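Local coordinates for cruciform cutting endonuclease 1, mitochondrial (Schizosaccharomyces pombe, PDB 1KCF), which resolves Holliday junctions in mitochondria as a homodimeric endonuclease specific for four-way DNA junctions, cutting at the point of strand exchange after CT and TT sequences, at residues G48-F56 with I67-T76; S190-L198 with K225-S236. All blocks are in the same frame, centred on the assembly; numbering follows the deposited sequence.

Contact 1. Residues G48-F56 with I67-T76; sequences GIKNFSYCF and IHNWSVENLT
C55 and W70 meet on the tightly packed face of an antiparallel strand pair. With C55 SG anti to the backbone N (chi1 -171°), the sulfur sits over one face of the indole, 4.1 Å from the centroid of its five-membered ring, and I67 CD1 also meets SG. On this face the small S53 puts OG 3.2 Å from V72 CG2; that hydroxyl pairs with S231 and D227 O, while W70 NE1 bonds to M228 O, so helix 224-253 satisfies both polar groups.

The looser, watered part is the strip at Y54 OH, between the partly exposed N69 and E73: one water passes to E73 OE1, another to N69 ND2. The Y54 ring itself is buried, one face over the S71 backbone, and meets F109 of helix 91-109. On the same face F52 and F56 pack on that helix and strand 42-47.

Backbone bonds run from L75 N to I49 O, 2.9 Å, down to F56, whose O accepts from H68 N and N69 N. Both residues face F56, a classic beta bulge in strand 65-73 of a beta hairpin in the central sheet of an RNase H-like fold, where S53 lies beside the magnesium ligand D46.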
loop_
_atom_site.group_PDB
_atom_site.type_symbol
_atom_site.label_atom_id
_atom_site.label_comp_id
_atom_site.label_asym_id
_atom_site.label_seq_id
_atom_site.Cartn_x
_atom_site.Cartn_y
_atom_site.Cartn_z
ATOM N N GLY A 48 3.747 11.396 -4.927
ATOM C CA GLY A 48 4.991 11.307 -5.662
ATOM C C GLY A 48 6.073 11.202 -4.607
ATOM O O GLY A 48 5.829 11.530 -3.447
ATOM N N ILE A 49 7.256 10.738 -4.977
ATOM C CA ILE A 49 8.328 10.628 -3.998
ATOM C C ILE A 49 9.305 11.788 -4.150
ATOM O O ILE A 49 9.578 12.504 -3.189
ATOM C CB ILE A 49 9.062 9.278 -4.135
ATOM C CG1 ILE A 49 8.077 8.141 -3.850
ATOM C CG2 ILE A 49 10.233 9.213 -3.163
ATOM C CD1 ILE A 49 8.650 6.753 -4.034
ATOM N N LYS A 50 9.810 11.995 -5.359
ATOM C CA LYS A 50 10.750 13.082 -5.577
ATOM C C LYS A 50 10.038 14.402 -5.840
ATOM O O LYS A 50 10.669 15.461 -5.867
ATOM C CB LYS A 50 11.711 12.731 -6.719
ATOM C CG LYS A 50 12.598 11.531 -6.380
ATOM C CD LYS A 50 13.680 11.287 -7.416
ATOM C CE LYS A 50 14.533 10.079 -7.028
ATOM N NZ LYS A 50 15.642 9.822 -7.992
ATOM N N ASN A 51 8.722 14.341 -6.026
ATOM C CA ASN A 51 7.935 15.548 -6.247
ATOM C C ASN A 51 6.590 15.471 -5.527
ATOM O O ASN A 51 5.527 15.703 -6.115
ATOM C CB ASN A 51 7.718 15.812 -7.743
ATOM C CG ASN A 51 6.892 14.741 -8.420
ATOM O OD1 ASN A 51 6.404 14.941 -9.531
ATOM N ND2 ASN A 51 6.738 13.597 -7.765
ATOM N N PHE A 52 6.652 15.127 -4.247
ATOM C CA PHE A 52 5.462 15.040 -3.414
ATOM C C PHE A 52 4.944 16.466 -3.312
ATOM O O PHE A 52 5.696 17.381 -2.986
ATOM C CB PHE A 52 5.838 14.519 -2.022
ATOM C CG PHE A 52 4.673 14.404 -1.073
ATOM C CD1 PHE A 52 3.842 13.290 -1.102
ATOM C CD2 PHE A 52 4.417 15.405 -0.145
ATOM C CE1 PHE A 52 2.771 13.176 -0.214
ATOM C CE2 PHE A 52 3.352 15.303 0.745
ATOM C CZ PHE A 52 2.526 14.186 0.713
ATOM N N SER A 53 3.670 16.669 -3.608
ATOM C CA SER A 53 3.111 18.008 -3.525
ATOM C C SER A 53 1.862 18.009 -2.654
ATOM O O SER A 53 1.122 17.031 -2.625
ATOM C CB SER A 53 2.771 18.531 -4.920
ATOM O OG SER A 53 2.308 19.868 -4.851
ATOM N N TYR A 54 1.638 19.107 -1.943
ATOM C CA TYR A 54 0.471 19.220 -1.079
ATOM C C TYR A 54 0.012 20.668 -0.992
ATOM O O TYR A 54 0.803 21.597 -1.163
ATOM C CB TYR A 54 0.804 18.695 0.324
ATOM C CG TYR A 54 1.765 19.569 1.099
ATOM C CD1 TYR A 54 1.312 20.694 1.789
ATOM C CD2 TYR A 54 3.132 19.285 1.129
ATOM C CE1 TYR A 54 2.190 21.518 2.487
ATOM C CE2 TYR A 54 4.021 20.102 1.822
ATOM C CZ TYR A 54 3.542 21.217 2.501
ATOM O OH TYR A 54 4.408 22.037 3.196
ATOM N N CYS A 55 -1.280 20.848 -0.744
ATOM C CA CYS A 55 -1.870 22.173 -0.600
ATOM C C CYS A 55 -2.871 22.059 0.546
ATOM O O CYS A 55 -3.805 21.257 0.486
ATOM C CB CYS A 55 -2.583 22.595 -1.891
ATOM S SG CYS A 55 -3.152 24.337 -1.928
ATOM N N PHE A 56 -2.658 22.838 1.597
ATOM C CA PHE A 56 -3.540 22.814 2.760
ATOM C C PHE A 56 -4.345 24.108 2.715
ATOM O O PHE A 56 -3.779 25.199 2.774
ATOM C CB PHE A 56 -2.696 22.720 4.038
ATOM C CG PHE A 56 -3.499 22.544 5.301
ATOM C CD1 PHE A 56 -4.480 21.564 5.393
ATOM C CD2 PHE A 56 -3.252 23.347 6.413
ATOM C CE1 PHE A 56 -5.205 21.382 6.569
ATOM C CE2 PHE A 56 -3.972 23.173 7.596
ATOM C CZ PHE A 56 -4.952 22.185 7.671
ATOM N N ILE A 67 -5.455 29.503 1.088
ATOM C CA ILE A 67 -4.323 28.599 1.214
ATOM C C ILE A 67 -3.511 28.891 2.474
ATOM O O ILE A 67 -3.102 30.027 2.710
ATOM C CB ILE A 67 -3.413 28.708 -0.029
ATOM C CG1 ILE A 67 -4.175 28.197 -1.260
ATOM C CG2 ILE A 67 -2.115 27.939 0.195
ATOM C CD1 ILE A 67 -3.398 28.240 -2.551
ATOM N N HIS A 68 -3.282 27.860 3.282
ATOM C CA HIS A 68 -2.515 28.002 4.517
ATOM C C HIS A 68 -1.065 27.568 4.302
ATOM O O HIS A 68 -0.122 28.231 4.744
ATOM C CB HIS A 68 -3.127 27.141 5.623
ATOM C CG HIS A 68 -4.592 27.369 5.831
ATOM N ND1 HIS A 68 -5.114 28.599 6.160
ATOM C CD2 HIS A 68 -5.642 26.516 5.775
ATOM C CE1 HIS A 68 -6.424 28.497 6.299
ATOM N NE2 HIS A 68 -6.770 27.242 6.070
ATOM N N ASN A 69 -0.898 26.432 3.638
ATOM C CA ASN A 69 0.424 25.897 3.358
ATOM C C ASN A 69 0.394 25.306 1.967
ATOM O O ASN A 69 -0.624 24.760 1.538
ATOM C CB ASN A 69 0.806 24.835 4.379
ATOM C CG ASN A 69 0.850 25.381 5.786
ATOM O OD1 ASN A 69 -0.167 25.435 6.475
ATOM N ND2 ASN A 69 2.033 25.811 6.218
ATOM N N TRP A 70 1.518 25.394 1.272
ATOM C CA TRP A 70 1.573 24.929 -0.101
ATOM C C TRP A 70 3.018 24.663 -0.477
ATOM O O TRP A 70 3.866 25.548 -0.344
ATOM C CB TRP A 70 0.971 26.033 -0.966
ATOM C CG TRP A 70 0.727 25.708 -2.379
ATOM C CD1 TRP A 70 0.581 24.472 -2.927
ATOM C CD2 TRP A 70 0.513 26.647 -3.436
ATOM N NE1 TRP A 70 0.283 24.580 -4.261
ATOM C CE2 TRP A 70 0.237 25.905 -4.602
ATOM C CE3 TRP A 70 0.527 28.048 -3.509
ATOM C CZ2 TRP A 70 -0.026 26.512 -5.833
ATOM C CZ3 TRP A 70 0.263 28.656 -4.737
ATOM C CH2 TRP A 70 -0.008 27.885 -5.882
ATOM N N SER A 71 3.306 23.452 -0.947
ATOM C CA SER A 71 4.677 23.120 -1.309
ATOM C C SER A 71 4.837 21.812 -2.081
ATOM O O SER A 71 3.922 20.981 -2.140
ATOM C CB SER A 71 5.532 23.062 -0.034
ATOM O OG SER A 71 6.901 22.853 -0.324
ATOM N N VAL A 72 6.015 21.653 -2.679
ATOM C CA VAL A 72 6.382 20.455 -3.425
ATOM C C VAL A 72 7.724 20.032 -2.842
ATOM O O VAL A 72 8.656 20.832 -2.766
ATOM C CB VAL A 72 6.534 20.735 -4.929
ATOM C CG1 VAL A 72 7.159 19.542 -5.617
ATOM C CG2 VAL A 72 5.172 21.016 -5.537
ATOM N N GLU A 73 7.821 18.774 -2.432
ATOM C CA GLU A 73 9.036 18.287 -1.802
ATOM C C GLU A 73 9.619 17.045 -2.452
ATOM O O GLU A 73 8.916 16.274 -3.095
ATOM C CB GLU A 73 8.749 17.976 -0.331
ATOM C CG GLU A 73 8.035 19.091 0.412
ATOM C CD GLU A 73 8.927 20.281 0.674
ATOM O OE1 GLU A 73 8.409 21.321 1.136
ATOM O OE2 GLU A 73 10.147 20.173 0.429
ATOM N N ASN A 74 10.921 16.870 -2.269
ATOM C CA ASN A 74 11.626 15.710 -2.784
ATOM C C ASN A 74 11.996 14.936 -1.529
ATOM O O ASN A 74 12.942 15.291 -0.828
ATOM C CB ASN A 74 12.879 16.138 -3.548
ATOM C CG ASN A 74 13.624 14.961 -4.154
ATOM O OD1 ASN A 74 14.373 15.119 -5.118
ATOM N ND2 ASN A 74 13.426 13.776 -3.588
ATOM N N LEU A 75 11.223 13.891 -1.244
ATOM C CA LEU A 75 11.412 13.068 -0.055
ATOM C C LEU A 75 12.723 12.279 -0.022
ATOM O O LEU A 75 12.967 11.511 0.906
ATOM C CB LEU A 75 10.217 12.118 0.093
ATOM C CG LEU A 75 8.836 12.793 0.010
ATOM C CD1 LEU A 75 7.732 11.770 0.251
ATOM C CD2 LEU A 75 8.745 13.915 1.038
ATOM N N THR A 76 13.565 12.473 -1.030
ATOM C CA THR A 76 14.849 11.782 -1.109
ATOM C C THR A 76 15.980 12.675 -0.605
ATOM O O THR A 76 17.046 12.188 -0.224
ATOM C CB THR A 76 15.156 11.351 -2.564
ATOM O OG1 THR A 76 14.302 10.259 -2.924
ATOM C CG2 THR A 76 16.606 10.920 -2.710
HETATM O O HOH W 1 6.957 21.218 3.279
HETATM O O HOH W 2 4.339 24.493 4.309
#

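Contact 2. Residues S190-L198 with K225-S236; sequences SRVQMVKEL and KDDMADSALIAS. With SO4 (sulfate ion), chain C.
R191 and D230 form the salt bridge of this helix pair: R191 NH1 donates to D230 OD1 at 2.8 Å, within the guanidinium plane but from above the carboxylate plane, the two planes being 79° apart. The arginine chain bends at chi3 (-63°), bringing NH1 to D230 while NE stays on sulfate O1; D226 O lies over one guanidinium face. D230 OD1 has a second partner in Y172, which probably helps position this magnesium-binding carboxylate. D230 OD2 lies close to D46 OD2, like charges consistent with a metal site.

The same arginine holds the sulfate, probably from the crystallisation liquor. R191 N donates to sulfate O1 at 2.7 Å, and R191 NE donates to the same oxygen at 2.9 Å, both nearly straight, whereas NH2 gives O4 only a weak bond. Because R191 opens the helix after the N-cap S190, O1 lies at its N-terminal end, where the helix dipole would be expected to favour an anion. A water donates to both O1 and D226 OD1 while accepting from V192 N. S190 OG accepts from Q193 N.

V192 CG2 lies against K225 CB and beside D226 OD1. The purely apolar packing centres on A229, small enough to let the helices approach, its CB 3.7 Å from V195 CG2, and on L233, a knob among R191, M194, V195 and L198: L233 CG is 3.7 Å from V195 CG2. R191 in turn fits among D226, A229, D230 and L233, so the knobs-into-holes packing is reciprocal.

The segment axes cross at 60°, 8.7 Å apart. W215 of helix 209-217 touches V192, V195 and A229, W175 of helix 168-179 packs on M194, and W70 of strand 65-73 meets V195 and A232.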
loop_
_atom_site.group_PDB
_atom_site.type_symbol
_atom_site.label_atom_id
_atom_site.label_comp_id
_atom_site.label_asym_id
_atom_site.label_seq_id
_atom_site.Cartn_x
_atom_site.Cartn_y
_atom_site.Cartn_z
ATOM N N SER A 190 -2.726 25.943 -19.411
ATOM C CA SER A 190 -1.880 25.073 -18.607
ATOM C C SER A 190 -2.318 25.194 -17.146
ATOM O O SER A 190 -2.980 26.160 -16.771
ATOM C CB SER A 190 -0.412 25.487 -18.741
ATOM O OG SER A 190 -0.166 26.714 -18.079
ATOM N N ARG A 191 -1.955 24.208 -16.331
ATOM C CA ARG A 191 -2.306 24.210 -14.912
ATOM C C ARG A 191 -1.769 25.463 -14.218
ATOM O O ARG A 191 -2.469 26.085 -13.424
ATOM C CB ARG A 191 -1.761 22.949 -14.242
ATOM C CG ARG A 191 -2.431 21.667 -14.726
ATOM C CD ARG A 191 -1.649 20.429 -14.305
ATOM N NE ARG A 191 -0.316 20.413 -14.900
ATOM C CZ ARG A 191 0.665 19.598 -14.526
ATOM N NH1 ARG A 191 0.468 18.723 -13.550
ATOM N NH2 ARG A 191 1.846 19.661 -15.124
ATOM N N VAL A 192 -0.532 25.834 -14.534
ATOM C CA VAL A 192 0.091 27.025 -13.955
ATOM C C VAL A 192 -0.708 28.280 -14.300
ATOM O O VAL A 192 -0.915 29.149 -13.455
ATOM C CB VAL A 192 1.542 27.184 -14.465
ATOM C CG1 VAL A 192 2.056 28.590 -14.185
ATOM C CG2 VAL A 192 2.437 26.157 -13.789
ATOM N N GLN A 193 -1.157 28.373 -15.547
ATOM C CA GLN A 193 -1.938 29.522 -15.991
ATOM C C GLN A 193 -3.308 29.557 -15.326
ATOM O O GLN A 193 -3.823 30.630 -15.009
ATOM C CB GLN A 193 -2.109 29.498 -17.512
ATOM C CG GLN A 193 -1.248 30.517 -18.246
ATOM C CD GLN A 193 -1.474 31.940 -17.750
ATOM O OE1 GLN A 193 -2.583 32.475 -17.835
ATOM N NE2 GLN A 193 -0.419 32.558 -17.225
ATOM N N MET A 194 -3.906 28.387 -15.123
ATOM C CA MET A 194 -5.213 28.332 -14.482
ATOM C C MET A 194 -5.123 28.856 -13.056
ATOM O O MET A 194 -5.966 29.638 -12.630
ATOM C CB MET A 194 -5.761 26.901 -14.473
ATOM C CG MET A 194 -6.075 26.353 -15.851
ATOM S SD MET A 194 -7.094 24.852 -15.808
ATOM C CE MET A 194 -5.853 23.595 -15.686
ATOM N N VAL A 195 -4.095 28.433 -12.324
ATOM C CA VAL A 195 -3.911 28.869 -10.947
ATOM C C VAL A 195 -3.576 30.348 -10.887
ATOM O O VAL A 195 -4.071 31.069 -10.023
ATOM C CB VAL A 195 -2.790 28.076 -10.250
ATOM C CG1 VAL A 195 -2.528 28.655 -8.857
ATOM C CG2 VAL A 195 -3.192 26.612 -10.144
ATOM N N LYS A 196 -2.729 30.792 -11.808
ATOM C CA LYS A 196 -2.334 32.193 -11.870
ATOM C C LYS A 196 -3.584 33.045 -12.061
ATOM O O LYS A 196 -3.721 34.121 -11.476
ATOM C CB LYS A 196 -1.363 32.409 -13.036
ATOM C CG LYS A 196 -0.938 33.850 -13.224
ATOM C CD LYS A 196 0.102 33.976 -14.322
ATOM C CE LYS A 196 0.455 35.436 -14.568
ATOM N NZ LYS A 196 1.560 35.584 -15.558
ATOM N N GLU A 197 -4.504 32.547 -12.877
ATOM C CA GLU A 197 -5.751 33.248 -13.141
ATOM C C GLU A 197 -6.601 33.270 -11.877
ATOM O O GLU A 197 -7.170 34.298 -11.515
ATOM C CB GLU A 197 -6.511 32.549 -14.264
ATOM C CG GLU A 197 -7.803 33.237 -14.654
ATOM C CD GLU A 197 -8.545 32.489 -15.739
ATOM O OE1 GLU A 197 -7.906 32.129 -16.751
ATOM O OE2 GLU A 197 -9.765 32.270 -15.581
ATOM N N LEU A 198 -6.685 32.124 -11.210
ATOM C CA LEU A 198 -7.462 32.016 -9.984
ATOM C C LEU A 198 -6.948 32.984 -8.926
ATOM O O LEU A 198 -7.733 33.599 -8.208
ATOM C CB LEU A 198 -7.413 30.578 -9.454
ATOM C CG LEU A 198 -8.207 29.576 -10.295
ATOM C CD1 LEU A 198 -7.997 28.164 -9.776
ATOM C CD2 LEU A 198 -9.680 29.948 -10.248
ATOM N N LYS A 225 6.560 24.958 -10.096
ATOM C CA LYS A 225 5.287 25.657 -10.237
ATOM C C LYS A 225 4.195 24.715 -10.739
ATOM O O LYS A 225 3.050 24.777 -10.287
ATOM C CB LYS A 225 5.435 26.821 -11.221
ATOM C CG LYS A 225 6.393 27.911 -10.778
ATOM C CD LYS A 225 5.653 29.119 -10.230
ATOM C CE LYS A 225 4.854 29.813 -11.317
ATOM N NZ LYS A 225 4.255 31.091 -10.834
ATOM N N ASP A 226 4.550 23.850 -11.682
ATOM C CA ASP A 226 3.599 22.906 -12.247
ATOM C C ASP A 226 3.115 21.919 -11.195
ATOM O O ASP A 226 1.929 21.612 -11.128
ATOM C CB ASP A 226 4.244 22.156 -13.411
ATOM C CG ASP A 226 4.714 23.092 -14.507
ATOM O OD1 ASP A 226 3.887 23.469 -15.365
ATOM O OD2 ASP A 226 5.908 23.470 -14.497
ATOM N N ASP A 227 4.030 21.427 -10.366
ATOM C CA ASP A 227 3.652 20.478 -9.334
ATOM C C ASP A 227 2.814 21.143 -8.244
ATOM O O ASP A 227 1.866 20.543 -7.742
ATOM C CB ASP A 227 4.895 19.811 -8.734
ATOM C CG ASP A 227 5.630 18.934 -9.744
ATOM O OD1 ASP A 227 5.044 18.626 -10.804
ATOM O OD2 ASP A 227 6.788 18.541 -9.480
ATOM N N MET A 228 3.151 22.384 -7.892
ATOM C CA MET A 228 2.400 23.113 -6.869
ATOM C C MET A 228 1.007 23.449 -7.387
ATOM O O MET A 228 0.021 23.378 -6.655
ATOM C CB MET A 228 3.102 24.426 -6.494
ATOM C CG MET A 228 4.451 24.277 -5.813
ATOM S SD MET A 228 5.007 25.847 -5.105
ATOM C CE MET A 228 5.623 26.681 -6.532
ATOM N N ALA A 229 0.938 23.835 -8.654
ATOM C CA ALA A 229 -0.330 24.189 -9.268
ATOM C C ALA A 229 -1.229 22.965 -9.258
ATOM O O ALA A 229 -2.434 23.068 -9.031
ATOM C CB ALA A 229 -0.105 24.669 -10.698
ATOM N N ASP A 230 -0.634 21.801 -9.477
ATOM C CA ASP A 230 -1.399 20.565 -9.494
ATOM C C ASP A 230 -2.144 20.338 -8.176
ATOM O O ASP A 230 -3.358 20.128 -8.177
ATOM C CB ASP A 230 -0.483 19.379 -9.780
ATOM C CG ASP A 230 -1.189 18.276 -10.536
ATOM O OD1 ASP A 230 -1.564 18.522 -11.704
ATOM O OD2 ASP A 230 -1.378 17.177 -9.967
ATOM N N SER A 231 -1.432 20.386 -7.052
ATOM C CA SER A 231 -2.090 20.172 -5.766
ATOM C C SER A 231 -3.078 21.289 -5.437
ATOM O O SER A 231 -4.099 21.050 -4.791
ATOM C CB SER A 231 -1.058 20.027 -4.633
ATOM O OG SER A 231 -0.295 21.208 -4.453
ATOM N N ALA A 232 -2.783 22.509 -5.878
ATOM C CA ALA A 232 -3.676 23.632 -5.613
ATOM C C ALA A 232 -4.994 23.444 -6.372
ATOM O O ALA A 232 -6.061 23.789 -5.871
ATOM C CB ALA A 232 -3.012 24.945 -6.020
ATOM N N LEU A 233 -4.918 22.894 -7.581
ATOM C CA LEU A 233 -6.122 22.662 -8.381
ATOM C C LEU A 233 -6.932 21.510 -7.810
ATOM O O LEU A 233 -8.153 21.455 -7.977
ATOM C CB LEU A 233 -5.760 22.363 -9.837
ATOM C CG LEU A 233 -5.206 23.528 -10.659
ATOM C CD1 LEU A 233 -4.612 22.998 -11.945
ATOM C CD2 LEU A 233 -6.318 24.530 -10.944
ATOM N N ILE A 234 -6.255 20.587 -7.138
ATOM C CA ILE A 234 -6.937 19.455 -6.525
ATOM C C ILE A 234 -7.782 19.957 -5.356
ATOM O O ILE A 234 -8.994 19.743 -5.319
ATOM C CB ILE A 234 -5.924 18.404 -6.013
ATOM C CG1 ILE A 234 -5.291 17.664 -7.197
ATOM C CG2 ILE A 234 -6.610 17.418 -5.081
ATOM C CD1 ILE A 234 -4.196 16.681 -6.792
ATOM N N ALA A 235 -7.134 20.637 -4.413
ATOM C CA ALA A 235 -7.812 21.170 -3.233
ATOM C C ALA A 235 -8.912 22.163 -3.583
ATOM O O ALA A 235 -10.064 21.981 -3.187
ATOM C CB ALA A 235 -6.803 21.838 -2.307
ATOM N N SER A 236 -8.561 23.216 -4.318
ATOM C CA SER A 236 -9.544 24.229 -4.682
ATOM C C SER A 236 -10.658 23.637 -5.533
ATOM O O SER A 236 -11.822 24.021 -5.399
ATOM C CB SER A 236 -8.878 25.396 -5.420
ATOM O OG SER A 236 -8.401 25.009 -6.695
HETATM S S SO4 C . 0.029 21.556 -18.437
HETATM O O1 SO4 C . -0.254 22.211 -17.146
HETATM O O2 SO4 C . -1.243 21.341 -19.153
HETATM O O3 SO4 C . 0.919 22.418 -19.237
HETATM O O4 SO4 C . 0.689 20.258 -18.202
HETATM O O HOH W 3 1.439 24.127 -15.894
#

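How the contacts relate
Both contacts are largely buried, and segment 225-236 joins them: one part of this helix lies on the C55 and W70 face of the hairpin, another receives helix 191-198. Against the hairpin, V72 packs on M228 and N51 on D227. Contact 1 is held chiefly by regular backbone bonding between strands, with aromatic and sulfur packing beneath and two waters at the Y54 hydroxyl. Contact 2 has no backbone-to-backbone bonds between its helices and rests mainly on side chains, with charge and bound anion at one end and aliphatic packing at the other. Both border the magnesium site, contact 1 through S53 near D46 and contact 2 by contributing D230 itself.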